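PDB 3AQ9: group 1 truncated hemoglobin from Tetrahymena pyriformis, which binds one heme per monomer, probably carries oxygen, and is implicated in nitric oxide detoxification. Local coordinates for residues 9-12 with 16-19; 56-61 with 105-110. The protein carries 1 engineered substitution. All coordinates share one frame; numbering follows the deposited sequence.

Interaction 1. Residues 9-12 with 16-19; sequences EKLG and AMKA
G12 N donates a hydrogen bond to E9 O at 3.1 Å, one of two bonds back into the last turn of helix 7-11. With the positive phi of G12 (117°) they make a Schellman motif, and it ends the short first helix of this 2/2 globin just before helix 13-28 begins. Glycine suits the spot on two counts: with no CB, G12 avoids both the carbonyl oxygen of L11 and the methyl of A16. That methyl faces the turn closely, its CB 3.1 Å from L11 O and 3.6 Å from G12 C, so a small alanine fits where the corner is tight. Deeper in, the contact is apolar. The side chain of L11 also touches V99 and V103, while M17, buried, packs on T51, L54 and T55 of helix 43-57. The M17 side chain sets out with CG anti to the backbone N (chi1 -173°), then bends at chi2 and chi3, which brings its terminal methyl back toward the first helix. An unbranched, flexible methionine can make this bend, and it ends with M17 CE 4.1 Å from L11 CD1.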
loop_
_atom_site.group_PDB
_atom_site.type_symbol
_atom_site.label_atom_id
_atom_site.label_comp_id
_atom_site.label_asym_id
_atom_site.label_seq_id
_atom_site.Cartn_x
_atom_site.Cartn_y
_atom_site.Cartn_z
ATOM N N GLU A 9 0.286 -15.203 -1.573
ATOM C CA GLU A 9 0.549 -16.423 -0.773
ATOM C C GLU A 9 2.017 -16.383 -0.224
ATOM O O GLU A 9 2.293 -16.827 0.932
ATOM C CB GLU A 9 0.363 -17.604 -1.680
ATOM C CG GLU A 9 -1.040 -17.852 -2.000
ATOM C CD GLU A 9 -1.211 -19.004 -3.037
ATOM O OE1 GLU A 9 -0.601 -19.027 -4.112
ATOM O OE2 GLU A 9 -1.916 -19.949 -2.717
ATOM N N LYS A 10 2.939 -15.864 -1.062
ATOM C CA LYS A 10 4.328 -15.859 -0.671
ATOM C C LYS A 10 4.524 -14.957 0.566
ATOM O O LYS A 10 5.414 -15.244 1.384
ATOM C CB LYS A 10 5.194 -15.399 -1.836
ATOM C CG LYS A 10 5.431 -16.506 -2.882
ATOM C CD LYS A 10 5.942 -15.859 -4.201
ATOM C CE LYS A 10 6.436 -16.912 -5.268
ATOM N NZ LYS A 10 7.034 -15.960 -6.259
ATOM N N LEU A 11 3.730 -13.900 0.676
ATOM C CA LEU A 11 3.785 -12.964 1.866
ATOM C C LEU A 11 3.273 -13.580 3.131
ATOM O O LEU A 11 3.513 -13.022 4.217
ATOM C CB LEU A 11 2.894 -11.656 1.594
ATOM C CG LEU A 11 3.538 -10.895 0.607
ATOM C CD1 LEU A 11 2.647 -9.725 0.218
ATOM C CD2 LEU A 11 4.957 -10.480 1.147
ATOM N N GLY A 12 2.454 -14.614 3.025
ATOM C CA GLY A 12 1.775 -15.243 4.173
ATOM C C GLY A 12 0.261 -15.148 4.116
ATOM O O GLY A 12 -0.411 -15.478 5.094
ATOM N N ALA A 16 -1.141 -12.376 7.023
ATOM C CA ALA A 16 0.021 -11.465 6.822
ATOM C C ALA A 16 -0.463 -10.113 6.284
ATOM O O ALA A 16 0.054 -9.087 6.728
ATOM C CB ALA A 16 1.041 -12.056 5.777
ATOM N N MET A 17 -1.426 -10.077 5.389
ATOM C CA MET A 17 -1.877 -8.818 4.846
ATOM C C MET A 17 -2.553 -8.003 5.989
ATOM O O MET A 17 -2.406 -6.753 6.013
ATOM C CB MET A 17 -2.889 -9.008 3.723
ATOM C CG MET A 17 -3.144 -7.683 3.144
ATOM S SD MET A 17 -1.683 -6.957 2.167
ATOM C CE MET A 17 -1.080 -8.732 1.615
ATOM N N LYS A 18 -3.354 -8.654 6.792
ATOM C CA LYS A 18 -4.035 -7.959 7.891
ATOM C C LYS A 18 -3.077 -7.351 8.882
ATOM O O LYS A 18 -3.422 -6.355 9.569
ATOM C CB LYS A 18 -5.037 -8.884 8.609
ATOM C CG LYS A 18 -6.233 -9.078 7.607
ATOM C CD LYS A 18 -7.248 -9.867 8.456
ATOM C CE LYS A 18 -8.502 -9.954 7.593
ATOM N NZ LYS A 18 -9.488 -10.621 8.473
ATOM N N ALA A 19 -1.920 -7.988 9.091
ATOM C CA ALA A 19 -0.862 -7.406 9.963
ATOM C C ALA A 19 -0.050 -6.319 9.183
ATOM O O ALA A 19 0.322 -5.290 9.743
ATOM C CB ALA A 19 0.067 -8.524 10.472
#

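Interaction 2. Residues 56-61 with 105-110; sequences MLLGGP and NEAAKV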
loop_
_atom_site.group_PDB
_atom_site.type_symbol
_atom_site.label_atom_id
_atom_site.label_comp_id
_atom_site.label_asym_id
_atom_site.label_seq_id
_atom_site.Cartn_x
_atom_site.Cartn_y
_atom_site.Cartn_z
ATOM N N MET A 56 -6.061 -7.778 -3.563
ATOM C CA MET A 56 -6.421 -8.041 -5.005
ATOM C C MET A 56 -5.153 -7.878 -5.880
ATOM O O MET A 56 -4.846 -8.722 -6.757
ATOM C CB MET A 56 -7.468 -6.963 -5.394
ATOM C CG MET A 56 -7.892 -7.074 -6.946
ATOM S SD MET A 56 -6.720 -6.065 -7.931
ATOM C CE MET A 56 -7.185 -4.376 -7.324
ATOM N N LEU A 57 -4.377 -6.841 -5.676
ATOM C CA LEU A 57 -3.295 -6.533 -6.638
ATOM C C LEU A 57 -2.222 -7.648 -6.601
ATOM O O LEU A 57 -1.571 -7.947 -7.633
ATOM C CB LEU A 57 -2.615 -5.216 -6.200
ATOM C CG LEU A 57 -2.167 -4.184 -7.126
ATOM C CD1 LEU A 57 -3.312 -3.942 -8.304
ATOM C CD2 LEU A 57 -1.885 -2.931 -6.437
ATOM N N LEU A 58 -2.025 -8.225 -5.372
ATOM C CA LEU A 58 -0.982 -9.184 -5.214
ATOM C C LEU A 58 -1.441 -10.612 -5.386
ATOM O O LEU A 58 -0.688 -11.560 -5.102
ATOM C CB LEU A 58 -0.303 -8.967 -3.807
ATOM C CG LEU A 58 0.321 -7.535 -3.696
ATOM C CD1 LEU A 58 0.910 -7.424 -2.207
ATOM C CD2 LEU A 58 1.371 -7.303 -4.780
ATOM N N GLY A 59 -2.687 -10.810 -5.904
ATOM C CA GLY A 59 -3.061 -12.139 -6.367
ATOM C C GLY A 59 -3.872 -12.927 -5.385
ATOM O O GLY A 59 -4.121 -14.107 -5.582
ATOM N N GLY A 60 -4.280 -12.270 -4.278
ATOM C CA GLY A 60 -5.268 -12.871 -3.386
ATOM C C GLY A 60 -6.700 -12.704 -3.867
ATOM O O GLY A 60 -6.907 -12.347 -5.049
ATOM N N PRO A 61 -7.693 -12.995 -3.001
ATOM C CA PRO A 61 -9.087 -12.824 -3.416
ATOM C C PRO A 61 -9.369 -11.384 -3.842
ATOM O O PRO A 61 -8.723 -10.464 -3.382
ATOM C CB PRO A 61 -9.863 -13.098 -2.122
ATOM C CG PRO A 61 -8.955 -14.098 -1.356
ATOM C CD PRO A 61 -7.621 -13.555 -1.595
ATOM N N ASN A 105 10.497 -7.393 -3.510
ATOM C CA ASN A 105 10.713 -6.708 -4.828
ATOM C C ASN A 105 9.606 -7.044 -5.820
ATOM O O ASN A 105 9.186 -6.174 -6.593
ATOM C CB ASN A 105 12.073 -7.135 -5.406
ATOM C CG ASN A 105 13.253 -6.546 -4.591
ATOM O OD1 ASN A 105 13.079 -5.526 -3.835
ATOM N ND2 ASN A 105 14.468 -7.168 -4.731
ATOM N N GLU A 106 9.143 -8.304 -5.806
ATOM C CA GLU A 106 8.023 -8.685 -6.688
ATOM C C GLU A 106 6.788 -7.830 -6.355
ATOM O O GLU A 106 6.096 -7.333 -7.239
ATOM C CB GLU A 106 7.681 -10.180 -6.573
ATOM C CG GLU A 106 8.666 -11.139 -7.334
ATOM C CD GLU A 106 8.939 -10.641 -8.843
ATOM O OE1 GLU A 106 10.148 -10.283 -9.103
ATOM O OE2 GLU A 106 8.021 -10.565 -9.782
ATOM N N ALA A 107 6.530 -7.641 -5.055
ATOM C CA ALA A 107 5.363 -6.916 -4.666
ATOM C C ALA A 107 5.515 -5.438 -5.077
ATOM O O ALA A 107 4.567 -4.823 -5.639
ATOM C CB ALA A 107 5.161 -6.958 -3.097
ATOM N N ALA A 108 6.693 -4.856 -4.828
ATOM C CA ALA A 108 6.892 -3.436 -5.184
ATOM C C ALA A 108 6.774 -3.273 -6.664
ATOM O O ALA A 108 6.284 -2.227 -7.126
ATOM C CB ALA A 108 8.229 -2.921 -4.744
ATOM N N LYS A 109 7.251 -4.230 -7.442
ATOM C CA LYS A 109 7.218 -4.066 -8.956
ATOM C C LYS A 109 5.766 -4.044 -9.439
ATOM O O LYS A 109 5.459 -3.279 -10.390
ATOM C CB LYS A 109 7.940 -5.203 -9.667
ATOM C CG LYS A 109 9.454 -5.047 -9.600
ATOM C CD LYS A 109 10.198 -6.214 -10.371
ATOM C CE LYS A 109 9.483 -6.581 -11.688
ATOM N NZ LYS A 109 10.409 -7.556 -12.435
ATOM N N VAL A 110 4.867 -4.809 -8.791
ATOM C CA VAL A 110 3.426 -4.722 -9.189
ATOM C C VAL A 110 2.888 -3.355 -8.806
ATOM O O VAL A 110 2.313 -2.645 -9.606
ATOM C CB VAL A 110 2.575 -5.852 -8.517
ATOM C CG1 VAL A 110 1.069 -5.555 -8.721
ATOM C CG2 VAL A 110 2.996 -7.269 -9.146
#
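The glycine-containing turn that ends helix 43-57, the E helix of the truncated globin fold, sets L57 and L58 against A107 and V110 of helix 101-112, the H helix. G59, with positive phi, is the C-prime residue of a Schellman motif: its N bonds to M56 O at 3.1 Å, and G60 N bonds to T55 O. Without a CB, G59 avoids pressing on the carbonyl of L58. No hydrogen bond crosses to the other helix; the contact is aliphatic. V110 turns CG1 toward the helix end, where it meets L57 O at 3.7 Å and L57 CG at 3.9 Å, the two side chains lying alongside one another and running opposite ways. Placing CG1 anti to the backbone N (chi1 169°) aims this branch of V110 at L57. L58 points its CD2 at the H-helix surface, 4.0 Å from A107 CA and 4.2 Å from V110 CB. Alanine at 107 is small enough to let the leucine branch come down to the helix backbone. The side chain of L57 comes to about 4 Å from the heme, while L58 and V110 reach toward helix 7-11, touching L11 and I7, and the backbone of L58 hydrogen-bonds to Y8.

Overall arrangement
Along the chain, both segments of interaction 1 precede those of interaction 2, yet their centres lie only about 11 Å apart. The first joins neighbouring helices 7-11 and 13-28; the second brings the end of helix 43-57, the next helix in the chain, to helix 101-112, across more than forty intervening residues. They touch directly where L11 CD1 packs on L58 CD1 at 3.8 Å. Both include a glycine at the end of a helix, in keeping with the Gly-Gly motifs of group I truncated hemoglobins. Together they gather four helices at one end of the monomer, with the second contact reaching the heme and the first farther from it.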